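Local coordinates for protein alanine racemase, biosynthetic (PDB 6A2F) that is a dimeric, two-domain enzyme of the alanine racemase family that joins a TIM barrel to a beta-rich C-terminal domain and carries covalently bound pyridoxal phosphate, at residues 59-64 with 88-93; 143-148 with 152-157; 290-295 with 310-315; 65-70 with 74-79. All coordinates share one frame; numbering follows the deposited sequence.

Contact 1: residues 59-64 with 88-93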
loop_
_atom_site.group_PDB
_atom_site.type_symbol
_atom_site.label_atom_id
_atom_site.label_comp_id
_atom_site.label_asym_id
_atom_site.label_seq_id
_atom_site.Cartn_x
_atom_site.Cartn_y
_atom_site.Cartn_z
ATOM N N ALA A 59 -9.978 11.855 -8.566
ATOM C CA ALA A 59 -8.744 11.880 -9.364
ATOM C C ALA A 59 -8.873 11.366 -10.817
ATOM O O ALA A 59 -7.997 11.628 -11.655
ATOM C CB ALA A 59 -7.647 11.118 -8.632
ATOM N N CYS A 60 -9.944 10.627 -11.108
ATOM C CA CYS A 60 -10.121 10.006 -12.425
ATOM C C CYS A 60 -11.582 9.655 -12.695
ATOM O O CYS A 60 -12.416 9.700 -11.785
ATOM C CB CYS A 60 -9.243 8.753 -12.561
ATOM S SG CYS A 60 -9.656 7.421 -11.411
ATOM N N LEU A 61 -11.870 9.298 -13.948
ATOM C CA LEU A 61 -13.233 9.031 -14.419
ATOM C C LEU A 61 -13.865 7.823 -13.729
ATOM O O LEU A 61 -15.065 7.832 -13.430
ATOM C CB LEU A 61 -13.235 8.842 -15.943
ATOM C CG LEU A 61 -14.551 8.678 -16.714
ATOM C CD1 LEU A 61 -15.275 10.005 -16.877
ATOM C CD2 LEU A 61 -14.272 8.073 -18.082
ATOM N N GLU A 62 -13.049 6.797 -13.479
ATOM C CA GLU A 62 -13.491 5.581 -12.797
ATOM C C GLU A 62 -14.091 5.924 -11.432
ATOM O O GLU A 62 -15.184 5.461 -11.095
ATOM C CB GLU A 62 -12.328 4.588 -12.631
ATOM C CG GLU A 62 -11.777 3.984 -13.922
ATOM C CD GLU A 62 -10.751 4.868 -14.623
ATOM O OE1 GLU A 62 -10.038 4.349 -15.504
ATOM O OE2 GLU A 62 -10.645 6.079 -14.308
ATOM N N GLU A 63 -13.378 6.755 -10.666
ATOM C CA GLU A 63 -13.846 7.213 -9.353
ATOM C C GLU A 63 -15.106 8.049 -9.465
ATOM O O GLU A 63 -16.027 7.909 -8.657
ATOM C CB GLU A 63 -12.764 8.015 -8.640
ATOM C CG GLU A 63 -11.600 7.178 -8.144
ATOM C CD GLU A 63 -10.506 8.019 -7.524
ATOM O OE1 GLU A 63 -10.609 9.268 -7.555
ATOM O OE2 GLU A 63 -9.534 7.429 -7.011
ATOM N N ALA A 64 -15.138 8.915 -10.475
ATOM C CA ALA A 64 -16.285 9.773 -10.734
ATOM C C ALA A 64 -17.537 8.954 -11.059
ATOM O O ALA A 64 -18.639 9.302 -10.628
ATOM C CB ALA A 64 -15.973 10.752 -11.861
ATOM N N TYR A 88 -14.094 11.753 -22.832
ATOM C CA TYR A 88 -15.020 12.895 -22.857
ATOM C C TYR A 88 -16.494 12.541 -23.015
ATOM O O TYR A 88 -17.335 13.091 -22.296
ATOM C CB TYR A 88 -14.585 13.935 -23.892
ATOM C CG TYR A 88 -13.300 14.624 -23.496
ATOM C CD1 TYR A 88 -13.298 15.650 -22.545
ATOM C CD2 TYR A 88 -12.079 14.231 -24.049
ATOM C CE1 TYR A 88 -12.120 16.273 -22.167
ATOM C CE2 TYR A 88 -10.896 14.851 -23.679
ATOM C CZ TYR A 88 -10.922 15.868 -22.740
ATOM O OH TYR A 88 -9.749 16.476 -22.371
ATOM N N ALA A 89 -16.803 11.619 -23.928
ATOM C CA ALA A 89 -18.187 11.156 -24.112
ATOM C C ALA A 89 -18.775 10.596 -22.809
ATOM O O ALA A 89 -19.930 10.871 -22.479
ATOM C CB ALA A 89 -18.279 10.135 -25.238
ATOM N N LEU A 90 -17.972 9.831 -22.067
ATOM C CA LEU A 90 -18.409 9.301 -20.778
ATOM C C LEU A 90 -18.523 10.391 -19.703
ATOM O O LEU A 90 -19.474 10.390 -18.923
ATOM C CB LEU A 90 -17.512 8.149 -20.309
ATOM C CG LEU A 90 -17.940 7.399 -19.038
ATOM C CD1 LEU A 90 -19.426 7.033 -19.010
ATOM C CD2 LEU A 90 -17.086 6.151 -18.861
ATOM N N ALA A 91 -17.566 11.318 -19.681
ATOM C CA ALA A 91 -17.610 12.468 -18.771
ATOM C C ALA A 91 -18.870 13.296 -18.992
ATOM O O ALA A 91 -19.437 13.835 -18.035
ATOM C CB ALA A 91 -16.369 13.335 -18.937
ATOM N N GLY A 92 -19.295 13.388 -20.254
ATOM C CA GLY A 92 -20.529 14.073 -20.628
ATOM C C GLY A 92 -21.769 13.363 -20.119
ATOM O O GLY A 92 -22.678 14.001 -19.588
ATOM N N GLN A 93 -21.799 12.040 -20.283
ATOM C CA GLN A 93 -22.892 11.203 -19.780
ATOM C C GLN A 93 -23.051 11.356 -18.263
ATOM O O GLN A 93 -24.170 11.440 -17.761
ATOM C CB GLN A 93 -22.661 9.728 -20.157
ATOM C CG GLN A 93 -23.731 8.743 -19.681
ATOM C CD GLN A 93 -23.374 7.279 -19.943
ATOM O OE1 GLN A 93 -23.245 6.474 -19.009
ATOM N NE2 GLN A 93 -23.223 6.925 -21.213
#

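Contact 2: residues 143-148 with 152-157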
loop_
_atom_site.group_PDB
_atom_site.type_symbol
_atom_site.label_atom_id
_atom_site.label_comp_id
_atom_site.label_asym_id
_atom_site.label_seq_id
_atom_site.Cartn_x
_atom_site.Cartn_y
_atom_site.Cartn_z
ATOM N N ALA A 143 -9.536 33.128 -23.413
ATOM C CA ALA A 143 -10.019 33.788 -24.633
ATOM C C ALA A 143 -10.709 32.821 -25.603
ATOM O O ALA A 143 -11.700 33.179 -26.239
ATOM C CB ALA A 143 -8.878 34.519 -25.332
ATOM N N ARG A 144 -10.186 31.603 -25.706
ATOM C CA ARG A 144 -10.768 30.597 -26.585
ATOM C C ARG A 144 -12.074 30.041 -26.018
ATOM O O ARG A 144 -13.029 29.808 -26.761
ATOM C CB ARG A 144 -9.770 29.456 -26.839
ATOM C CG ARG A 144 -9.974 28.715 -28.163
ATOM C CD ARG A 144 -8.756 27.866 -28.546
ATOM N NE ARG A 144 -7.504 28.426 -28.023
ATOM C CZ ARG A 144 -6.288 27.922 -28.228
ATOM N NH1 ARG A 144 -6.115 26.833 -28.972
ATOM N NH2 ARG A 144 -5.232 28.529 -27.686
ATOM N N LEU A 145 -12.117 29.858 -24.699
ATOM C CA LEU A 145 -13.168 29.054 -24.067
ATOM C C LEU A 145 -14.340 29.817 -23.455
ATOM O O LEU A 145 -15.386 29.218 -23.211
ATOM C CB LEU A 145 -12.563 28.108 -23.018
ATOM C CG LEU A 145 -11.677 26.975 -23.544
ATOM C CD1 LEU A 145 -10.943 26.294 -22.396
ATOM C CD2 LEU A 145 -12.489 25.958 -24.334
ATOM N N ARG A 146 -14.175 31.118 -23.212
ATOM C CA ARG A 146 -15.180 31.901 -22.480
ATOM C C ARG A 146 -16.596 31.864 -23.075
ATOM O O ARG A 146 -17.576 31.827 -22.327
ATOM C CB ARG A 146 -14.713 33.349 -22.255
ATOM C CG ARG A 146 -15.711 34.262 -21.530
ATOM C CD ARG A 146 -15.934 33.898 -20.063
ATOM N NE ARG A 146 -16.997 32.905 -19.868
ATOM C CZ ARG A 146 -17.413 32.461 -18.681
ATOM N NH1 ARG A 146 -16.868 32.914 -17.555
ATOM N NH2 ARG A 146 -18.383 31.560 -18.616
ATOM N N SER A 147 -16.699 31.874 -24.405
ATOM C CA SER A 147 -18.001 31.772 -25.072
ATOM C C SER A 147 -18.106 30.534 -25.979
ATOM O O SER A 147 -18.935 30.494 -26.898
ATOM C CB SER A 147 -18.343 33.065 -25.839
ATOM O OG SER A 147 -17.521 33.227 -26.984
ATOM N N HIS A 148 -17.272 29.530 -25.707
ATOM C CA HIS A 148 -17.338 28.246 -26.405
ATOM C C HIS A 148 -18.627 27.501 -26.037
ATOM O O HIS A 148 -18.961 27.395 -24.855
ATOM C CB HIS A 148 -16.113 27.378 -26.073
ATOM C CG HIS A 148 -16.015 26.129 -26.899
ATOM N ND1 HIS A 148 -15.182 26.021 -27.992
ATOM C CD2 HIS A 148 -16.656 24.939 -26.797
ATOM C CE1 HIS A 148 -15.308 24.819 -28.524
ATOM N NE2 HIS A 148 -16.198 24.144 -27.819
ATOM N N ARG A 152 -19.948 25.433 -19.981
ATOM C CA ARG A 152 -21.036 26.019 -19.236
ATOM C C ARG A 152 -20.465 27.014 -18.235
ATOM O O ARG A 152 -20.763 28.192 -18.276
ATOM C CB ARG A 152 -21.806 24.917 -18.519
ATOM C CG ARG A 152 -22.965 25.397 -17.677
ATOM C CD ARG A 152 -23.562 24.239 -16.904
ATOM N NE ARG A 152 -24.626 24.675 -16.016
ATOM C CZ ARG A 152 -24.426 25.176 -14.807
ATOM N NH1 ARG A 152 -25.453 25.551 -14.072
ATOM N NH2 ARG A 152 -23.199 25.307 -14.339
ATOM N N GLU A 153 -19.546 26.552 -17.412
ATOM C CA GLU A 153 -18.920 27.403 -16.429
ATOM C C GLU A 153 -17.458 27.444 -16.752
ATOM O O GLU A 153 -16.867 26.413 -17.015
ATOM C CB GLU A 153 -19.044 26.803 -15.032
ATOM C CG GLU A 153 -20.109 27.375 -14.121
ATOM C CD GLU A 153 -20.065 26.751 -12.737
ATOM O OE1 GLU A 153 -19.132 25.990 -12.460
ATOM O OE2 GLU A 153 -20.957 27.010 -11.919
ATOM N N LEU A 154 -16.882 28.631 -16.801
ATOM C CA LEU A 154 -15.436 28.697 -16.978
ATOM C C LEU A 154 -14.828 29.146 -15.652
ATOM O O LEU A 154 -15.180 30.202 -15.123
ATOM C CB LEU A 154 -15.037 29.611 -18.140
ATOM C CG LEU A 154 -13.568 29.515 -18.587
ATOM C CD1 LEU A 154 -13.161 28.085 -18.938
ATOM C CD2 LEU A 154 -13.284 30.453 -19.755
ATOM N N ASN A 155 -13.935 28.320 -15.115
ATOM C CA ASN A 155 -13.457 28.465 -13.743
ATOM C C ASN A 155 -11.934 28.480 -13.650
ATOM O O ASN A 155 -11.240 28.157 -14.620
ATOM C CB ASN A 155 -14.026 27.340 -12.869
ATOM C CG ASN A 155 -15.544 27.318 -12.852
ATOM O OD1 ASN A 155 -16.197 28.341 -13.056
ATOM N ND2 ASN A 155 -16.114 26.148 -12.606
ATOM N N LEU A 156 -11.420 28.866 -12.483
ATOM C CA LEU A 156 -9.981 28.867 -12.236
ATOM C C LEU A 156 -9.614 27.989 -11.039
ATOM O O LEU A 156 -10.251 28.061 -9.981
ATOM C CB LEU A 156 -9.458 30.296 -12.039
ATOM C CG LEU A 156 -7.955 30.477 -11.777
ATOM C CD1 LEU A 156 -7.126 30.156 -13.011
ATOM C CD2 LEU A 156 -7.646 31.879 -11.269
ATOM N N ILE A 157 -8.582 27.166 -11.219
ATOM C CA ILE A 157 -8.086 26.287 -10.159
ATOM C C ILE A 157 -6.548 26.262 -10.121
ATOM O O ILE A 157 -5.884 26.266 -11.164
ATOM C CB ILE A 157 -8.700 24.854 -10.242
ATOM C CG1 ILE A 157 -8.384 24.042 -8.975
ATOM C CG2 ILE A 157 -8.255 24.120 -11.507
ATOM C CD1 ILE A 157 -9.056 22.686 -8.904
#

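Contact 3: residues 290-295 with 310-315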
loop_
_atom_site.group_PDB
_atom_site.type_symbol
_atom_site.label_atom_id
_atom_site.label_comp_id
_atom_site.label_asym_id
_atom_site.label_seq_id
_atom_site.Cartn_x
_atom_site.Cartn_y
_atom_site.Cartn_z
ATOM N N GLY A 290 -3.705 -2.912 24.561
ATOM C CA GLY A 290 -4.708 -2.768 25.615
ATOM C C GLY A 290 -4.929 -1.319 26.009
ATOM O O GLY A 290 -5.182 -1.014 27.177
ATOM N N GLY A 291 -4.822 -0.427 25.025
ATOM C CA GLY A 291 -4.901 1.012 25.253
ATOM C C GLY A 291 -3.609 1.626 25.763
ATOM O O GLY A 291 -3.516 2.845 25.907
ATOM N N ARG A 292 -2.604 0.793 26.031
ATOM C CA ARG A 292 -1.360 1.264 26.648
ATOM C C ARG A 292 -0.232 1.441 25.632
ATOM O O ARG A 292 -0.045 0.614 24.738
ATOM C CB ARG A 292 -0.922 0.319 27.774
ATOM C CG ARG A 292 -1.947 0.123 28.891
ATOM C CD ARG A 292 -1.883 1.214 29.954
ATOM N NE ARG A 292 -0.534 1.391 30.501
ATOM C CZ ARG A 292 0.021 0.628 31.445
ATOM N NH1 ARG A 292 -0.641 -0.397 31.978
ATOM N NH2 ARG A 292 1.256 0.887 31.859
ATOM N N ARG A 293 0.523 2.523 25.784
ATOM C CA ARG A 293 1.587 2.870 24.845
ATOM C C ARG A 293 2.764 1.889 24.899
ATOM O O ARG A 293 3.224 1.510 25.980
ATOM C CB ARG A 293 2.054 4.306 25.096
ATOM C CG ARG A 293 2.763 4.960 23.923
ATOM C CD ARG A 293 2.965 6.449 24.166
ATOM N NE ARG A 293 1.927 7.278 23.547
ATOM C CZ ARG A 293 2.001 7.788 22.317
ATOM N NH1 ARG A 293 1.011 8.536 21.849
ATOM N NH2 ARG A 293 3.061 7.553 21.552
ATOM N N ALA A 294 3.223 1.474 23.719
ATOM C CA ALA A 294 4.363 0.568 23.566
ATOM C C ALA A 294 5.018 0.807 22.206
ATOM O O ALA A 294 4.457 1.508 21.362
ATOM C CB ALA A 294 3.923 -0.882 23.703
ATOM N N ILE A 295 6.196 0.226 21.991
ATOM C CA ILE A 295 6.967 0.488 20.770
ATOM C C ILE A 295 7.315 -0.768 19.966
ATOM O O ILE A 295 7.341 -1.877 20.500
ATOM C CB ILE A 295 8.240 1.325 21.062
ATOM C CG1 ILE A 295 9.149 0.615 22.079
ATOM C CG2 ILE A 295 7.854 2.735 21.511
ATOM C CD1 ILE A 295 10.466 1.319 22.348
ATOM N N SER A 310 7.941 -5.532 27.318
ATOM C CA SER A 310 8.696 -5.678 28.571
ATOM C C SER A 310 8.153 -4.855 29.743
ATOM O O SER A 310 8.236 -5.291 30.889
ATOM C CB SER A 310 10.170 -5.343 28.345
ATOM O OG SER A 310 10.745 -6.225 27.397
ATOM N N ASP A 311 7.600 -3.679 29.447
ATOM C CA ASP A 311 7.038 -2.789 30.464
ATOM C C ASP A 311 5.515 -2.901 30.554
ATOM O O ASP A 311 4.859 -2.077 31.199
ATOM C CB ASP A 311 7.451 -1.337 30.199
ATOM C CG ASP A 311 8.955 -1.169 30.077
ATOM O OD1 ASP A 311 9.694 -1.661 30.956
ATOM O OD2 ASP A 311 9.404 -0.543 29.098
ATOM N N LEU A 312 4.957 -3.920 29.905
ATOM C CA LEU A 312 3.537 -4.232 30.041
ATOM C C LEU A 312 3.349 -5.705 30.430
ATOM O O LEU A 312 2.939 -6.521 29.602
ATOM C CB LEU A 312 2.776 -3.884 28.754
ATOM C CG LEU A 312 2.829 -2.430 28.268
ATOM C CD1 LEU A 312 2.281 -2.319 26.853
ATOM C CD2 LEU A 312 2.093 -1.479 29.202
ATOM N N PRO A 313 3.646 -6.047 31.702
ATOM C CA PRO A 313 3.672 -7.447 32.152
ATOM C C PRO A 313 2.322 -8.150 32.048
ATOM O O PRO A 313 2.277 -9.376 31.937
ATOM C CB PRO A 313 4.090 -7.343 33.628
ATOM C CG PRO A 313 4.628 -5.960 33.802
ATOM C CD PRO A 313 3.883 -5.114 32.817
ATOM N N GLU A 314 1.240 -7.376 32.079
ATOM C CA GLU A 314 -0.113 -7.931 32.062
ATOM C C GLU A 314 -0.681 -8.190 30.657
ATOM O O GLU A 314 -1.767 -8.763 30.518
ATOM C CB GLU A 314 -1.068 -7.055 32.889
ATOM C CG GLU A 314 -0.898 -7.190 34.404
ATOM C CD GLU A 314 -1.446 -8.498 34.972
ATOM O OE1 GLU A 314 -1.678 -9.460 34.205
ATOM O OE2 GLU A 314 -1.648 -8.572 36.204
ATOM N N ALA A 315 0.056 -7.780 29.625
ATOM C CA ALA A 315 -0.343 -8.029 28.240
ATOM C C ALA A 315 -0.380 -9.529 27.942
ATOM O O ALA A 315 0.526 -10.266 28.328
ATOM C CB ALA A 315 0.597 -7.315 27.280
#

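Contact 4: residues 65-70 with 74-79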
loop_
_atom_site.group_PDB
_atom_site.type_symbol
_atom_site.label_atom_id
_atom_site.label_comp_id
_atom_site.label_asym_id
_atom_site.label_seq_id
_atom_site.Cartn_x
_atom_site.Cartn_y
_atom_site.Cartn_z
ATOM N N ALA A 65 -17.355 7.863 -11.803
ATOM C CA ALA A 65 -18.463 6.982 -12.181
ATOM C C ALA A 65 -19.095 6.344 -10.954
ATOM O O ALA A 65 -20.314 6.216 -10.878
ATOM C CB ALA A 65 -17.996 5.915 -13.161
ATOM N N GLU A 66 -18.249 5.949 -10.002
ATOM C CA GLU A 66 -18.695 5.417 -8.723
ATOM C C GLU A 66 -19.497 6.461 -7.937
ATOM O O GLU A 66 -20.551 6.141 -7.384
ATOM C CB GLU A 66 -17.501 4.913 -7.907
ATOM C CG GLU A 66 -17.883 4.267 -6.583
ATOM C CD GLU A 66 -16.694 3.744 -5.792
ATOM O OE1 GLU A 66 -16.920 2.899 -4.900
ATOM O OE2 GLU A 66 -15.539 4.167 -6.045
ATOM N N VAL A 67 -19.011 7.703 -7.908
ATOM C CA VAL A 67 -19.706 8.791 -7.207
ATOM C C VAL A 67 -21.061 9.111 -7.853
ATOM O O VAL A 67 -22.066 9.236 -7.148
ATOM C CB VAL A 67 -18.833 10.064 -7.074
ATOM C CG1 VAL A 67 -19.603 11.179 -6.381
ATOM C CG2 VAL A 67 -17.555 9.765 -6.303
ATOM N N ARG A 68 -21.092 9.218 -9.183
ATOM C CA ARG A 68 -22.334 9.523 -9.901
ATOM C C ARG A 68 -23.379 8.427 -9.705
ATOM O O ARG A 68 -24.579 8.711 -9.598
ATOM C CB ARG A 68 -22.081 9.768 -11.397
ATOM C CG ARG A 68 -23.326 10.107 -12.218
ATOM C CD ARG A 68 -24.032 11.369 -11.739
ATOM N NE ARG A 68 -23.339 12.590 -12.148
ATOM C CZ ARG A 68 -23.313 13.721 -11.444
ATOM N NH1 ARG A 68 -23.932 13.800 -10.273
ATOM N NH2 ARG A 68 -22.656 14.776 -11.902
ATOM N N ALA A 69 -22.917 7.180 -9.649
ATOM C CA ALA A 69 -23.804 6.048 -9.398
ATOM C C ALA A 69 -24.548 6.231 -8.080
ATOM O O ALA A 69 -25.709 5.854 -7.966
ATOM C CB ALA A 69 -23.022 4.743 -9.395
ATOM N N LEU A 70 -23.874 6.826 -7.096
ATOM C CA LEU A 70 -24.443 7.007 -5.760
ATOM C C LEU A 70 -25.237 8.301 -5.606
ATOM O O LEU A 70 -26.189 8.349 -4.826
ATOM C CB LEU A 70 -23.353 6.917 -4.693
ATOM C CG LEU A 70 -22.770 5.512 -4.497
ATOM C CD1 LEU A 70 -21.386 5.592 -3.874
ATOM C CD2 LEU A 70 -23.685 4.625 -3.662
ATOM N N ALA A 74 -25.218 15.590 -7.881
ATOM C CA ALA A 74 -24.121 16.333 -7.265
ATOM C C ALA A 74 -23.038 16.745 -8.264
ATOM O O ALA A 74 -22.786 16.050 -9.261
ATOM C CB ALA A 74 -23.508 15.542 -6.125
ATOM N N ARG A 75 -22.413 17.887 -7.987
ATOM C CA ARG A 75 -21.245 18.340 -8.730
ATOM C C ARG A 75 -20.068 17.385 -8.467
ATOM O O ARG A 75 -19.710 17.129 -7.317
ATOM C CB ARG A 75 -20.879 19.771 -8.319
ATOM C CG ARG A 75 -19.876 20.449 -9.239
ATOM C CD ARG A 75 -19.310 21.724 -8.631
ATOM N NE ARG A 75 -20.194 22.891 -8.765
ATOM C CZ ARG A 75 -20.067 23.839 -9.692
ATOM N NH1 ARG A 75 -19.103 23.767 -10.604
ATOM N NH2 ARG A 75 -20.910 24.862 -9.709
ATOM N N ILE A 76 -19.503 16.836 -9.540
ATOM C CA ILE A 76 -18.313 15.985 -9.445
ATOM C C ILE A 76 -17.185 16.564 -10.305
ATOM O O ILE A 76 -17.309 16.682 -11.523
ATOM C CB ILE A 76 -18.590 14.512 -9.850
ATOM C CG1 ILE A 76 -19.796 13.936 -9.093
ATOM C CG2 ILE A 76 -17.352 13.655 -9.605
ATOM C CD1 ILE A 76 -20.338 12.645 -9.671
ATOM N N LEU A 77 -16.088 16.927 -9.652
ATOM C CA LEU A 77 -14.929 17.505 -10.319
ATOM C C LEU A 77 -13.845 16.460 -10.569
ATOM O O LEU A 77 -13.420 15.774 -9.649
ATOM C CB LEU A 77 -14.362 18.640 -9.465
ATOM C CG LEU A 77 -13.016 19.243 -9.869
ATOM C CD1 LEU A 77 -13.124 19.937 -11.215
ATOM C CD2 LEU A 77 -12.537 20.209 -8.796
ATOM N N LEU A 78 -13.419 16.340 -11.824
ATOM C CA LEU A 78 -12.223 15.575 -12.163
ATOM C C LEU A 78 -11.016 16.490 -11.973
ATOM O O LEU A 78 -10.805 17.415 -12.759
ATOM C CB LEU A 78 -12.272 15.091 -13.614
ATOM C CG LEU A 78 -13.347 14.114 -14.099
ATOM C CD1 LEU A 78 -13.330 14.059 -15.624
ATOM C CD2 LEU A 78 -13.156 12.726 -13.511
ATOM N N LEU A 79 -10.236 16.236 -10.924
ATOM C CA LEU A 79 -9.108 17.098 -10.560
ATOM C C LEU A 79 -8.021 17.173 -11.635
ATOM O O LEU A 79 -7.417 18.222 -11.832
ATOM C CB LEU A 79 -8.502 16.667 -9.220
ATOM C CG LEU A 79 -9.372 16.881 -7.977
ATOM C CD1 LEU A 79 -8.855 16.067 -6.801
ATOM C CD2 LEU A 79 -9.479 18.355 -7.612
#

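Contact 1: residues 59-64 with 88-93
Leu-61 spreads its two methyl branches over neighbouring residues of helix 87-93. Its CD2 butts against CD2 of Leu-90 at 3.5 Å and also touches Leu-90 CB at 3.9 Å. CD1 lies against the backbone of the next residue, 3.9 Å from both Ala-91 N and Ala-91 CA, and 4.1 Å from Ala-91 CB. The two leucine side chains meet at a slant, methyl against methyl. Each leucine holds CG opposite its own backbone N, with chi1 -174° in Leu-61, which carries the branches across the gap between the helices; the CA atoms of Leu-61 and Ala-91 are 7.1 Å apart. Leu-96 adds to the same apolar patch by packing on both Leu-61 and Ala-64. The two helices are successive outer helices of the TIM barrel, and the contact joins them side by side; strand 75-78 lies between them in sequence. Leu-61 stands in the first turn of its helix, right after Cys-60 at the N-cap. That turn is fastened to the incoming loop by Glu-63, whose OE1 accepts a nearly straight hydrogen bond from Ala-59 N (2.8 Å, 168°). The other carboxylate oxygen, OE2, takes a hydrogen bond from Ala-35 N and a salt bridge from Arg-351 of the second subunit. Tyr-88 points from helix 87-93 to the other flank, against Phe-109 and Ala-112 of helix 103-112.

Contact 2: residues 143-148 with 152-157
Arg-146 and Leu-154 bring their CA atoms to 6.4 Å where the chain leaves helix 135-145 through a type I turn, Leu-145 to His-148, and returns to the barrel as strand 151-157. This is the helix-to-strand return of a beta-alpha-beta unit of the TIM barrel, begun by strand 118-123. Leu-154 points outward from the strand and packs against Leu-145 and Arg-146. Its CD2 lies 3.6 Å from Arg-146 CA, and both its methyls are 4.1 Å from Leu-145 CB. The Arg-146 side chain runs antiparallel to it, side by side. Bends at chi2 (68°) and chi3 (-88°) fold the arginine over, laying one guanidinium face on Leu-154 CB, which sits above the centre of the group, 3.7 Å from CZ. Its polar edge is held elsewhere: NH2 makes a salt bridge with Asp-187 OD2, the same oxygen that accepts from Leu-154 N, and NH1 bonds to Asp-185 O. Thus Asp-187 ties the arginine and the strand backbone together. Glu-153 and Asn-155 point to the other side of the strand, where Asn-155 ND2 gives Glu-153 OE1 an almost straight hydrogen bond of 3.0 Å, in the amide plane of Asn-155 but tilted 34° out of the carboxylate plane on the anti side of OE1.

Contact 3: residues 290-295 with 310-315
Arg-292 turns one guanidinium face to the CD2 methyl of Leu-312, which is centred on the flat group, 3.7 Å from both CZ and NH2. The arginine curls to do this: chi1 (-58°) sets CG beside its own backbone N, and further bends at chi2 (-84°) and chi3 (-53°) bring the head round over the leucine. The same CD2 also meets Arg-292 CB at 3.8 Å, so it is held between the root and the head of one folded side chain. The other branch of Leu-312 turns to Ala-294, two residues on, which points toward the loop as Arg-292 does; CD1 lies 3.8 Å from Ala-294 CB. It also comes to 4.0 Å from the carbonyl oxygen Arg-293 O. Leu-312 is buried, while the arginine that lies over it is an exposed residue. Behind the leucine its own loop is tightened by a type I turn, in which Ala-315 N bonds to Leu-312 O at 3.1 Å. The contact belongs to the beta-rich C-terminal domain. Strand 292-296 runs antiparallel to strand 286-289 as a hairpin through Gly-290 and Gly-291, both of positive phi, and on its other flank pairs with strand 305-308. Arg-293 points the other way and makes a salt bridge with Glu-332 of helix 330-336, while the loop carrying Leu-312 leads from strand 305-308 toward strand 320-322.

Contact 4: residues 65-70 with 74-79
In the beta-alpha-beta unit made by strand 55-58, helix 61-70 and strand 75-78, Arg-68 reaches from the last turns of the helix to the segment leading into strand 75-78 and grips Ala-74 O. Two nitrogens hold the one oxygen end-on: NH1 at 2.7 Å and NH2 at 2.9 Å from Ala-74 O. They use it differently. NH1 comes to a lone pair in the carbonyl plane, with a C=O to donor angle of 133°, whereas NH2 approaches almost head-on to the carbonyl at 167°. Sharing one oxygen leaves both hydrogen bonds well short of straight. The arginine chain turns at chi2 and chi3, and the turned head rests one face on the Ile-76 CD1 methyl, centred over it and 3.6 Å from Arg-68 CZ. The guanidinium is thus fixed in rotation by bonds round its rim and by a methyl against its flat side. More carbonyls complete that rim: NE bonds to Leu-94 O, NH2 also to Arg-95 O and NH1 also to His-71 O, so the arginine links the helix to two loops. Such a helix packed outside a parallel strand is the repeating theme of the TIM barrel. Ile-76 points outward from the strand into this interface, with CG1 set beside its backbone N (chi1 -52°). From there CD1 reaches the helix backbone at Arg-68 N, 3.5 Å away, and Val-67 CG1 at 3.7 Å. Phe-56 and Val-58 of strand 55-58 pack against Val-67 as well.

How the contacts relate
Contacts 1 and 4 share helix 61-70, and their centres lie 8 Å apart; contact 4 is nested within the chain loop that contact 1 closes. Leu-78 CD2 joins them, packing 3.5 Å from Cys-60 C. Contact 2, in the same TIM barrel, is 21 Å from contact 4 between centres, yet the salt bridge from Arg-75 NH1 to Glu-153 OE1 (2.9 Å) connects their strands. Contact 3 belongs to the C-terminal domain, its centre 45 Å from that of contact 4 and 59 Å from that of contact 2. A bound D-lysine lies about 14 Å from the Ile-76 side chain, and Ala-59 packs on Asp-303 of the second subunit, a D-lysine pocket residue.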